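Local coordinates for hypothetical protein (Streptococcus pneumoniae, PDB 2HIY), which is of unknown function but belongs to a conserved bacterial family and is built from two four-stranded antiparallel sheets with flanking helices, at residues Ile43-Ile48 and Thr167-Lys172; Lys62-Phe67 and Gln75-Leu80; Leu82-Ala87 and Gly134-Phe139; Phe105-Glu110 and Lys172-Ile177. All coordinates share one frame; numbering follows the deposited sequence.

The chain has two sheets, each in the strand order 2-3-1-4 of a ferredoxin-like fold. Contact 2 lies within the first half. Contact 4 packs the C-terminal helix on the second sheet. Contacts 1 and 3 join the halves. Contacts 1 and 4 are close, with centres about 7 Å apart, because strands 102-108 and 166-170 are neighbours; they share Lys172. Contacts 3 and 4 have centres about 8 Å apart and meet through strands 102-108 and 137-142. Contact 2 lies farther off, its centre about 15 Å from those of contacts 1 and 4. It still touches the other three; with contact 1 it meets where Ser78 OG lies 2.9 Å from Thr167 OG1. With function unknown, no active site can be related to them.

Contact 1 of 4, residues Ile43-Ile48 and Thr167-Lys172; sequences INSGNI and TIRNAK
Arg169 reaches out from strand 166-170 and bonds to Asn47, the first residue of strand 47-52, and to Gly46 just before it. Its NE donates to Asn47 OD1 at 2.8 Å. The bond is fairly straight, 162° at the hydrogen, and NE lies in the amide carbonyl plane, on a lone pair of the oxygen. Arg169 NH2 adds a weak bond to the same OD1 at 3.3 Å. The guanidinium takes Asn47 OD1 at its edge, while the amide plane stands almost perpendicular to it. Arg169 NH2 also donates to Gly46 O at 3.0 Å, coming from above that carbonyl plane. The third nitrogen bonds within its own strand: Arg169 NH1 donates to Ile168 O at 3.0 Å. The chain bends at chi2 (-70°), which brings the guanidinium back within range of its own strand. Acceptors spread round its edge fix the position and rotation of the group.

Both faces have neighbours. Ser45 OG stands over one face, off towards the rim, and Thr167 CG2 lies over the other. Asn47 ND2 donates to Ser45 OG at 2.8 Å, so Asn47 ties the arginine edge to the serine over its face. Asn47 ND2 also bonds to Tyr42 O. These bonds fix which way round the amide sits. Arg169 NH2 has a further acceptor in Val11 O, just past strand 5-10. The guanidinium is buried, and its charge is met by carbonyl oxygens. A buried arginine thus joins the edge strand of one ferredoxin-like half to the hairpin connection of the other.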
# COMPACT_ATOMS: atom_id res chain seq x y z
N ILE D 43 2.30 -5.88 23.08
CA ILE D 43 2.25 -5.23 21.77
C ILE D 43 0.92 -4.47 21.59
O ILE D 43 0.39 -3.95 22.57
CB ILE D 43 2.69 -6.18 20.55
CG1 ILE D 43 1.77 -7.40 20.38
CG2 ILE D 43 4.19 -6.54 20.70
CD1 ILE D 43 2.11 -8.31 19.17
N ASN D 44 0.40 -4.40 20.37
CA ASN D 44 -0.70 -3.47 20.08
C ASN D 44 -1.88 -4.14 19.38
O ASN D 44 -2.88 -3.47 19.07
CB ASN D 44 -0.18 -2.25 19.30
CG ASN D 44 -1.02 -1.00 19.52
OD1 ASN D 44 -1.56 -0.77 20.60
ND2 ASN D 44 -1.12 -0.16 18.48
N SER D 45 -1.79 -5.45 19.15
CA SER D 45 -2.82 -6.15 18.39
C SER D 45 -3.99 -6.61 19.23
O SER D 45 -4.95 -7.16 18.70
CB SER D 45 -2.24 -7.38 17.68
OG SER D 45 -1.72 -8.32 18.62
N GLY D 46 -3.93 -6.38 20.53
CA GLY D 46 -5.04 -6.74 21.40
C GLY D 46 -4.77 -8.00 22.20
O GLY D 46 -5.48 -9.01 22.06
N ASN D 47 -3.77 -7.93 23.09
CA ASN D 47 -3.38 -9.04 23.95
C ASN D 47 -3.27 -8.46 25.33
O ASN D 47 -2.29 -7.75 25.64
CB ASN D 47 -2.01 -9.60 23.52
CG ASN D 47 -1.98 -9.99 22.07
OD1 ASN D 47 -2.66 -10.94 21.68
ND2 ASN D 47 -1.26 -9.23 21.25
N ILE D 48 -4.30 -8.71 26.14
CA ILE D 48 -4.43 -8.15 27.48
C ILE D 48 -4.39 -9.26 28.50
O ILE D 48 -4.93 -10.35 28.26
CB ILE D 48 -5.79 -7.36 27.62
CG1 ILE D 48 -5.71 -6.08 26.80
CG2 ILE D 48 -6.11 -7.02 29.09
CD1 ILE D 48 -4.99 -4.92 27.55
N THR D 167 -9.66 -15.47 16.93
CA THR D 167 -8.58 -14.54 17.12
C THR D 167 -7.30 -15.24 16.70
O THR D 167 -6.85 -16.17 17.36
CB THR D 167 -8.49 -14.11 18.60
OG1 THR D 167 -9.82 -13.80 19.08
CG2 THR D 167 -7.58 -12.94 18.73
N ILE D 168 -6.71 -14.78 15.61
CA ILE D 168 -5.58 -15.50 15.03
C ILE D 168 -4.29 -14.92 15.57
O ILE D 168 -4.08 -13.70 15.55
CB ILE D 168 -5.60 -15.40 13.51
CG1 ILE D 168 -6.90 -15.98 12.98
CG2 ILE D 168 -4.34 -16.11 12.93
CD1 ILE D 168 -7.06 -15.91 11.44
N ARG D 169 -3.41 -15.78 16.06
CA ARG D 169 -2.08 -15.37 16.50
C ARG D 169 -1.04 -16.31 15.93
O ARG D 169 -1.28 -17.51 15.82
CB ARG D 169 -1.99 -15.42 18.04
CG ARG D 169 -2.98 -14.46 18.75
CD ARG D 169 -2.54 -13.01 18.51
NE ARG D 169 -3.34 -12.00 19.22
CZ ARG D 169 -4.36 -11.33 18.71
NH1 ARG D 169 -4.79 -11.57 17.48
NH2 ARG D 169 -4.98 -10.42 19.46
N ASN D 170 0.10 -15.80 15.55
CA ASN D 170 1.16 -16.70 15.12
C ASN D 170 1.72 -17.51 16.29
O ASN D 170 1.45 -17.22 17.47
CB ASN D 170 2.22 -15.99 14.28
CG ASN D 170 2.96 -14.92 15.03
OD1 ASN D 170 3.28 -15.07 16.21
ND2 ASN D 170 3.33 -13.85 14.32
N ALA D 171 2.50 -18.54 15.96
CA ALA D 171 3.04 -19.38 17.00
C ALA D 171 3.92 -18.65 17.98
O ALA D 171 3.97 -19.01 19.15
CB ALA D 171 3.79 -20.56 16.39
N LYS D 172 4.67 -17.67 17.51
CA LYS D 172 5.53 -16.91 18.41
C LYS D 172 4.70 -16.12 19.42
O LYS D 172 5.04 -16.08 20.62
CB LYS D 172 6.47 -16.01 17.60
CG LYS D 172 7.60 -16.79 16.95
CD LYS D 172 8.69 -15.89 16.38
CE LYS D 172 9.97 -16.69 16.10
NZ LYS D 172 9.77 -17.79 15.13

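Contact 2 of 4, residues Lys62-Phe67 and Gln75-Leu80; sequences KLETFF and QSFSLL
The helical segment 62-67 lies beside the extended segment 75-80 after the chain turns back, and the backbones come nearest at Phe67 and Gln75, with CA atoms 7.6 Å apart. Phe77 carries most of the contact. Its CG sits between the backbone N and the carbonyl carbon (chi1 57°), which points the ring at the helix. There it meets three residues from neighbouring turns.

Leu63 CB approaches Phe77 CZ at 3.7 Å, obliquely to the ring. Glu64 contributes its aliphatic part: CG lies at the ring edge, 3.6 Å from Phe77 CE2. The glutamate chain crosses the phenylalanine at about a right angle and continues extended beyond CG; the residue as a whole is exposed. No hydrogen bond crosses between the two segments. Phe67 comes from the next turn, with CE2 3.7 Å from Phe77 CD2. Their centroids are 5.6 Å apart and the planes are inclined at 58°. Phe77 CD2 lies near the plane of the Phe67 ring, at its edge.

The packing belongs to the second helix of a ferredoxin-like half, which returns through a loop into strand 78-81, an edge strand of the first sheet. The helix rests on one face of that sheet. Leu63 and Phe77 both reach Leu9 of strand 5-10, the next strand in. Leu63 also touches Leu31 of helix 24-34, the other helix on this face.

Two residues on from Phe77, Leu79 also points toward the helix. Its CD2 lies 4.2 Å from Leu63 CD1, so one leucine of the helix touches both residues.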
# COMPACT_ATOMS: atom_id res chain seq x y z
N LYS D 62 -19.29 -8.56 31.82
CA LYS D 62 -18.76 -7.23 32.06
C LYS D 62 -17.95 -6.75 30.87
O LYS D 62 -18.01 -5.57 30.50
CB LYS D 62 -17.86 -7.21 33.30
CG LYS D 62 -18.64 -7.14 34.59
CD LYS D 62 -17.71 -7.25 35.80
CE LYS D 62 -16.78 -6.03 35.90
NZ LYS D 62 -16.18 -5.85 37.25
N LEU D 63 -17.17 -7.66 30.28
CA LEU D 63 -16.35 -7.27 29.12
C LEU D 63 -17.21 -6.98 27.90
O LEU D 63 -16.95 -6.04 27.16
CB LEU D 63 -15.28 -8.30 28.82
CG LEU D 63 -14.13 -8.32 29.82
CD1 LEU D 63 -13.34 -9.62 29.70
CD2 LEU D 63 -13.22 -7.13 29.62
N GLU D 64 -18.23 -7.80 27.67
CA GLU D 64 -19.16 -7.52 26.57
C GLU D 64 -19.80 -6.15 26.72
O GLU D 64 -19.87 -5.37 25.76
CB GLU D 64 -20.23 -8.61 26.49
CG GLU D 64 -19.69 -9.89 25.91
CD GLU D 64 -20.64 -11.07 26.02
OE1 GLU D 64 -21.62 -11.00 26.80
OE2 GLU D 64 -20.36 -12.09 25.33
N THR D 65 -20.28 -5.84 27.92
CA THR D 65 -20.88 -4.53 28.17
C THR D 65 -19.84 -3.42 28.01
O THR D 65 -20.12 -2.37 27.42
CB THR D 65 -21.52 -4.50 29.56
OG1 THR D 65 -22.55 -5.50 29.59
CG2 THR D 65 -22.10 -3.11 29.89
N PHE D 66 -18.64 -3.66 28.51
CA PHE D 66 -17.57 -2.67 28.39
C PHE D 66 -17.24 -2.33 26.93
O PHE D 66 -17.18 -1.16 26.53
CB PHE D 66 -16.31 -3.15 29.12
CG PHE D 66 -15.13 -2.28 28.88
CD1 PHE D 66 -14.99 -1.09 29.58
CD2 PHE D 66 -14.17 -2.63 27.95
CE1 PHE D 66 -13.90 -0.25 29.33
CE2 PHE D 66 -13.08 -1.80 27.72
CZ PHE D 66 -12.95 -0.61 28.42
N PHE D 67 -17.01 -3.36 26.11
CA PHE D 67 -16.68 -3.10 24.72
C PHE D 67 -17.83 -2.44 23.96
O PHE D 67 -17.59 -1.57 23.13
CB PHE D 67 -16.25 -4.37 24.01
CG PHE D 67 -14.92 -4.92 24.49
CD1 PHE D 67 -13.80 -4.10 24.57
CD2 PHE D 67 -14.80 -6.26 24.83
CE1 PHE D 67 -12.57 -4.62 25.00
CE2 PHE D 67 -13.57 -6.77 25.25
CZ PHE D 67 -12.47 -5.96 25.34
N GLN D 75 -16.16 -6.90 18.63
CA GLN D 75 -17.42 -7.63 18.61
C GLN D 75 -17.29 -9.12 18.90
O GLN D 75 -18.28 -9.85 18.87
CB GLN D 75 -18.12 -7.39 17.25
CG GLN D 75 -18.64 -5.95 17.15
CD GLN D 75 -19.16 -5.56 15.80
OE1 GLN D 75 -19.46 -6.40 14.96
NE2 GLN D 75 -19.28 -4.25 15.58
N SER D 76 -16.06 -9.54 19.17
CA SER D 76 -15.78 -10.88 19.68
C SER D 76 -14.52 -10.77 20.50
O SER D 76 -13.71 -9.84 20.32
CB SER D 76 -15.55 -11.87 18.52
OG SER D 76 -14.29 -11.63 17.85
N PHE D 77 -14.32 -11.71 21.42
CA PHE D 77 -13.04 -11.78 22.10
C PHE D 77 -12.82 -13.18 22.62
O PHE D 77 -13.79 -13.91 22.87
CB PHE D 77 -12.93 -10.73 23.24
CG PHE D 77 -14.01 -10.84 24.29
CD1 PHE D 77 -13.88 -11.66 25.42
CD2 PHE D 77 -15.12 -10.02 24.22
CE1 PHE D 77 -14.88 -11.71 26.40
CE2 PHE D 77 -16.12 -10.06 25.21
CZ PHE D 77 -16.00 -10.91 26.30
N SER D 78 -11.55 -13.53 22.80
CA SER D 78 -11.16 -14.77 23.45
C SER D 78 -10.78 -14.44 24.90
O SER D 78 -10.14 -13.42 25.15
CB SER D 78 -9.95 -15.37 22.76
OG SER D 78 -10.18 -15.50 21.37
N LEU D 79 -11.24 -15.27 25.82
CA LEU D 79 -10.89 -15.10 27.23
C LEU D 79 -10.54 -16.47 27.77
O LEU D 79 -11.37 -17.39 27.79
CB LEU D 79 -12.08 -14.51 27.99
CG LEU D 79 -11.79 -14.21 29.47
CD1 LEU D 79 -10.73 -13.15 29.67
CD2 LEU D 79 -13.08 -13.80 30.17
N LEU D 80 -9.29 -16.60 28.22
CA LEU D 80 -8.83 -17.90 28.69
C LEU D 80 -7.91 -17.74 29.88
O LEU D 80 -7.24 -16.72 30.00
CB LEU D 80 -8.10 -18.64 27.56
CG LEU D 80 -6.96 -17.89 26.91
CD1 LEU D 80 -5.63 -18.54 27.28
CD2 LEU D 80 -7.15 -18.00 25.42

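Contact 3 of 4, residues Leu82-Ala87 and Gly134-Phe139; sequences LEDFEA and GKLGIF
Leu136 lays its two methyl groups against the first part of helix 82-89, over Asp84 and the start of Phe85. Its CD1 rests 3.7 Å from Asp84 O and 4.0 Å from Phe85 CA. The other branch, CD2, is 4.0 Å from Asp84 CB. CG stands anti to the carbonyl carbon (chi1 -66°), which sends the forked end out from the turn towards the helix. Phe85 points its own CB away, yet its ring comes near: Phe85 CD1 is 4.3 Å from Leu136 CD1, in an oblique approach.

Leu136 sits in the tight turn between strands 129-133 and 137-142. Lys135 and Leu136 have the backbone angles of the two middle residues of a type I turn. Gly134 N bonds to Gly137 O at 2.8 Å, pairing the two strands at the base of the turn. Glu88, farther along the same helix, holds the turn from the helix side. Its carboxylate oxygens accept from the backbone N of Lys135 and of Leu136. The hairpin of the second sheet is therefore joined to the helix that follows the first sheet. Leu80 of strand 78-81 touches both Leu136 and Phe85, and extends the apolar patch.

Between the two segments themselves the contact is van der Waals packing, with no hydrogen bond: a leucine fork on helix backbone, Asp84 CB and the Phe85 ring. Such packing is not directional, so the precise placing of the turn probably owes more to the Glu88 bonds.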
# COMPACT_ATOMS: atom_id res chain seq x y z
N LEU D 82 -4.77 -19.06 32.69
CA LEU D 82 -3.49 -19.76 32.73
C LEU D 82 -3.71 -21.28 32.78
O LEU D 82 -3.03 -22.02 32.07
CB LEU D 82 -2.66 -19.30 33.94
CG LEU D 82 -1.38 -20.09 34.25
CD1 LEU D 82 -0.33 -19.97 33.15
CD2 LEU D 82 -0.79 -19.69 35.63
N GLU D 83 -4.64 -21.74 33.62
CA GLU D 83 -4.95 -23.18 33.70
C GLU D 83 -5.31 -23.73 32.32
O GLU D 83 -4.82 -24.79 31.92
CB GLU D 83 -6.09 -23.43 34.69
CG GLU D 83 -6.51 -24.89 34.82
CD GLU D 83 -7.43 -25.17 36.01
OE1 GLU D 83 -7.77 -24.22 36.75
OE2 GLU D 83 -7.78 -26.35 36.22
N ASP D 84 -6.18 -23.00 31.61
CA ASP D 84 -6.63 -23.42 30.28
C ASP D 84 -5.43 -23.57 29.35
O ASP D 84 -5.33 -24.53 28.59
CB ASP D 84 -7.53 -22.36 29.63
CG ASP D 84 -8.92 -22.23 30.25
OD1 ASP D 84 -9.42 -23.18 30.91
OD2 ASP D 84 -9.54 -21.14 30.03
N PHE D 85 -4.53 -22.59 29.40
CA PHE D 85 -3.39 -22.55 28.51
C PHE D 85 -2.41 -23.68 28.83
O PHE D 85 -1.88 -24.33 27.91
CB PHE D 85 -2.70 -21.18 28.55
CG PHE D 85 -1.88 -20.90 27.33
CD1 PHE D 85 -2.50 -20.42 26.18
CD2 PHE D 85 -0.53 -21.18 27.28
CE1 PHE D 85 -1.76 -20.18 25.01
CE2 PHE D 85 0.21 -20.95 26.10
CZ PHE D 85 -0.42 -20.44 24.99
N GLU D 86 -2.19 -23.92 30.12
CA GLU D 86 -1.28 -24.99 30.51
C GLU D 86 -1.83 -26.34 30.07
O GLU D 86 -1.06 -27.24 29.67
CB GLU D 86 -1.05 -24.94 32.01
CG GLU D 86 -0.21 -23.76 32.44
CD GLU D 86 0.12 -23.73 33.92
OE1 GLU D 86 -0.69 -24.21 34.75
OE2 GLU D 86 1.20 -23.19 34.24
N ALA D 87 -3.14 -26.51 30.14
CA ALA D 87 -3.77 -27.74 29.65
C ALA D 87 -3.52 -27.89 28.13
O ALA D 87 -3.22 -29.01 27.65
CB ALA D 87 -5.25 -27.76 29.96
N GLY D 134 -7.55 -28.16 18.86
CA GLY D 134 -7.21 -28.19 20.28
C GLY D 134 -8.40 -27.78 21.13
O GLY D 134 -9.52 -27.62 20.64
N LYS D 135 -8.17 -27.55 22.41
CA LYS D 135 -9.27 -27.18 23.29
C LYS D 135 -9.64 -25.71 23.12
O LYS D 135 -10.82 -25.34 23.08
CB LYS D 135 -8.90 -27.45 24.74
CG LYS D 135 -9.93 -27.00 25.75
CD LYS D 135 -11.24 -27.77 25.66
CE LYS D 135 -12.16 -27.36 26.81
NZ LYS D 135 -13.57 -27.61 26.42
N LEU D 136 -8.62 -24.87 22.98
CA LEU D 136 -8.82 -23.43 22.94
C LEU D 136 -8.88 -22.87 21.53
O LEU D 136 -9.13 -21.71 21.35
CB LEU D 136 -7.68 -22.72 23.66
CG LEU D 136 -7.61 -22.98 25.17
CD1 LEU D 136 -6.30 -22.40 25.74
CD2 LEU D 136 -8.83 -22.37 25.85
N GLY D 137 -8.61 -23.71 20.55
CA GLY D 137 -8.57 -23.23 19.19
C GLY D 137 -7.91 -24.25 18.30
O GLY D 137 -7.72 -25.40 18.67
N ILE D 138 -7.54 -23.76 17.11
CA ILE D 138 -7.03 -24.65 16.05
C ILE D 138 -5.56 -24.35 15.80
O ILE D 138 -5.19 -23.20 15.54
CB ILE D 138 -7.79 -24.42 14.72
CG1 ILE D 138 -9.29 -24.54 14.96
CG2 ILE D 138 -7.33 -25.43 13.65
CD1 ILE D 138 -10.15 -24.19 13.75
N PHE D 139 -4.69 -25.37 15.92
CA PHE D 139 -3.32 -25.25 15.45
C PHE D 139 -3.31 -25.44 13.94
O PHE D 139 -3.89 -26.41 13.46
CB PHE D 139 -2.45 -26.37 16.03
CG PHE D 139 -2.43 -26.47 17.54
CD1 PHE D 139 -1.45 -25.79 18.26
CD2 PHE D 139 -3.34 -27.28 18.25
CE1 PHE D 139 -1.39 -25.90 19.66
CE2 PHE D 139 -3.29 -27.38 19.62
CZ PHE D 139 -2.29 -26.70 20.33

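Contact 4 of 4, residues Phe105-Glu110 and Lys172-Ile177; sequences FLFYTE and KTFDKI
Ile177 N bonds to Thr173 O at 2.8 Å, in the helical turn that sets Ile177 and Phe174 on one side, facing Phe107 and Phe105 of strand 102-108. The axes of the short strand and helix segments approach to 9.9 Å, and aromatic rings fill the interval.

Phe174 is the central piece. Its CG is swung opposite the backbone N (chi1 176°), which carries the ring away from the helix and into the sheet face. The CD1 and CE1 atoms of the ring then meet Phe105. Phe174 CE1 hangs over the centre of the Phe105 ring, and Phe174 CD1 comes to 3.5 Å from Phe105 CG. The centroids are 4.8 Å apart, but the planes are inclined at 51°, so the pair is oblique. Phe107 meets the same atom from another direction: its CZ is 3.8 Å from Phe174 CD1. Here the planes differ by only 28°, yet the rings are slid apart and barely overlap.

Ile177 completes the set one turn on. Its CD1 lies 3.9 Å from Phe107 CE2, and the two side chains come from opposite directions. Within the strand, Phe105 CD2 stands over the centre of the Phe107 ring. The aromatic cluster of Phe105, Phe107 and Phe174 is extended by Phe139, edge-to-face on Phe105, and by Trp96, edge-to-face on Phe174. Phe85 also meets Phe174.

No polar bond crosses between these two segments. The C-terminal helix is therefore held on the second sheet here by buried ring-on-ring and ring-on-methyl packing, which depends on shape and the exclusion of water.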
# COMPACT_ATOMS: atom_id res chain seq x y z
N PHE D 105 -2.23 -20.06 15.45
CA PHE D 105 -3.25 -20.63 16.32
C PHE D 105 -4.49 -19.77 16.15
O PHE D 105 -4.41 -18.55 16.29
CB PHE D 105 -2.81 -20.62 17.78
CG PHE D 105 -3.65 -21.52 18.65
CD1 PHE D 105 -3.47 -22.88 18.62
CD2 PHE D 105 -4.66 -21.00 19.45
CE1 PHE D 105 -4.22 -23.72 19.41
CE2 PHE D 105 -5.40 -21.81 20.25
CZ PHE D 105 -5.20 -23.19 20.22
N LEU D 106 -5.61 -20.41 15.88
CA LEU D 106 -6.89 -19.72 15.72
C LEU D 106 -7.66 -19.88 17.04
O LEU D 106 -8.26 -20.93 17.28
CB LEU D 106 -7.70 -20.34 14.57
CG LEU D 106 -7.17 -20.09 13.14
CD1 LEU D 106 -5.82 -20.79 12.92
CD2 LEU D 106 -8.16 -20.66 12.13
N PHE D 107 -7.59 -18.86 17.90
CA PHE D 107 -8.24 -18.97 19.21
C PHE D 107 -9.74 -18.82 19.08
O PHE D 107 -10.25 -17.88 18.44
CB PHE D 107 -7.78 -17.85 20.13
CG PHE D 107 -6.40 -18.04 20.72
CD1 PHE D 107 -6.22 -18.74 21.91
CD2 PHE D 107 -5.26 -17.42 20.14
CE1 PHE D 107 -4.93 -18.88 22.49
CE2 PHE D 107 -3.99 -17.55 20.72
CZ PHE D 107 -3.84 -18.28 21.89
N TYR D 108 -10.48 -19.75 19.68
CA TYR D 108 -11.92 -19.61 19.77
C TYR D 108 -12.28 -18.39 20.60
O TYR D 108 -11.53 -17.95 21.44
CB TYR D 108 -12.52 -20.87 20.37
CG TYR D 108 -12.26 -22.14 19.57
CD1 TYR D 108 -12.28 -22.15 18.17
CD2 TYR D 108 -12.07 -23.37 20.24
CE1 TYR D 108 -12.06 -23.37 17.45
CE2 TYR D 108 -11.86 -24.55 19.54
CZ TYR D 108 -11.88 -24.54 18.17
OH TYR D 108 -11.70 -25.75 17.49
N THR D 109 -13.47 -17.84 20.37
CA THR D 109 -13.96 -16.69 21.13
C THR D 109 -15.17 -17.10 21.97
O THR D 109 -15.80 -18.12 21.76
CB THR D 109 -14.38 -15.57 20.19
OG1 THR D 109 -15.36 -16.07 19.26
CG2 THR D 109 -13.18 -14.98 19.44
N GLU D 110 -15.51 -16.24 22.92
CA GLU D 110 -16.65 -16.50 23.79
C GLU D 110 -17.94 -16.55 22.99
O GLU D 110 -18.21 -15.67 22.17
CB GLU D 110 -16.71 -15.40 24.86
CG GLU D 110 -15.62 -15.58 25.89
CD GLU D 110 -15.75 -16.91 26.64
OE1 GLU D 110 -16.86 -17.24 27.10
OE2 GLU D 110 -14.74 -17.65 26.72
N LYS D 172 4.67 -17.67 17.51
CA LYS D 172 5.53 -16.91 18.41
C LYS D 172 4.70 -16.12 19.42
O LYS D 172 5.04 -16.08 20.62
CB LYS D 172 6.47 -16.01 17.60
CG LYS D 172 7.60 -16.79 16.95
CD LYS D 172 8.69 -15.89 16.38
CE LYS D 172 9.97 -16.69 16.10
NZ LYS D 172 9.77 -17.79 15.13
N THR D 173 3.59 -15.54 18.97
CA THR D 173 2.70 -14.82 19.89
C THR D 173 1.92 -15.76 20.81
O THR D 173 1.69 -15.45 21.98
CB THR D 173 1.79 -13.88 19.10
OG1 THR D 173 2.60 -13.04 18.27
CG2 THR D 173 0.93 -13.02 20.02
N PHE D 174 1.54 -16.93 20.29
CA PHE D 174 0.95 -17.98 21.13
C PHE D 174 1.90 -18.25 22.30
O PHE D 174 1.48 -18.27 23.46
CB PHE D 174 0.74 -19.22 20.25
CG PHE D 174 0.23 -20.43 20.97
CD1 PHE D 174 -1.13 -20.73 20.99
CD2 PHE D 174 1.14 -21.33 21.54
CE1 PHE D 174 -1.57 -21.90 21.60
CE2 PHE D 174 0.68 -22.48 22.14
CZ PHE D 174 -0.66 -22.76 22.18
N ASP D 175 3.19 -18.46 22.02
CA ASP D 175 4.16 -18.68 23.10
C ASP D 175 4.17 -17.51 24.07
O ASP D 175 4.11 -17.71 25.30
CB ASP D 175 5.57 -18.92 22.54
CG ASP D 175 5.70 -20.27 21.88
OD1 ASP D 175 4.88 -21.16 22.18
OD2 ASP D 175 6.64 -20.44 21.08
N LYS D 176 4.25 -16.30 23.53
CA LYS D 176 4.31 -15.09 24.38
C LYS D 176 3.08 -14.99 25.29
O LYS D 176 3.20 -14.61 26.46
CB LYS D 176 4.46 -13.83 23.53
CG LYS D 176 4.52 -12.54 24.36
CD LYS D 176 5.75 -12.53 25.26
CE LYS D 176 5.83 -11.24 26.07
NZ LYS D 176 6.96 -11.27 27.04
N ILE D 177 1.89 -15.30 24.77
CA ILE D 177 0.68 -15.37 25.58
C ILE D 177 0.87 -16.30 26.77
O ILE D 177 0.56 -15.94 27.89
CB ILE D 177 -0.57 -15.74 24.72
CG1 ILE D 177 -0.94 -14.55 23.83
CG2 ILE D 177 -1.78 -16.17 25.59
CD1 ILE D 177 -1.75 -14.92 22.57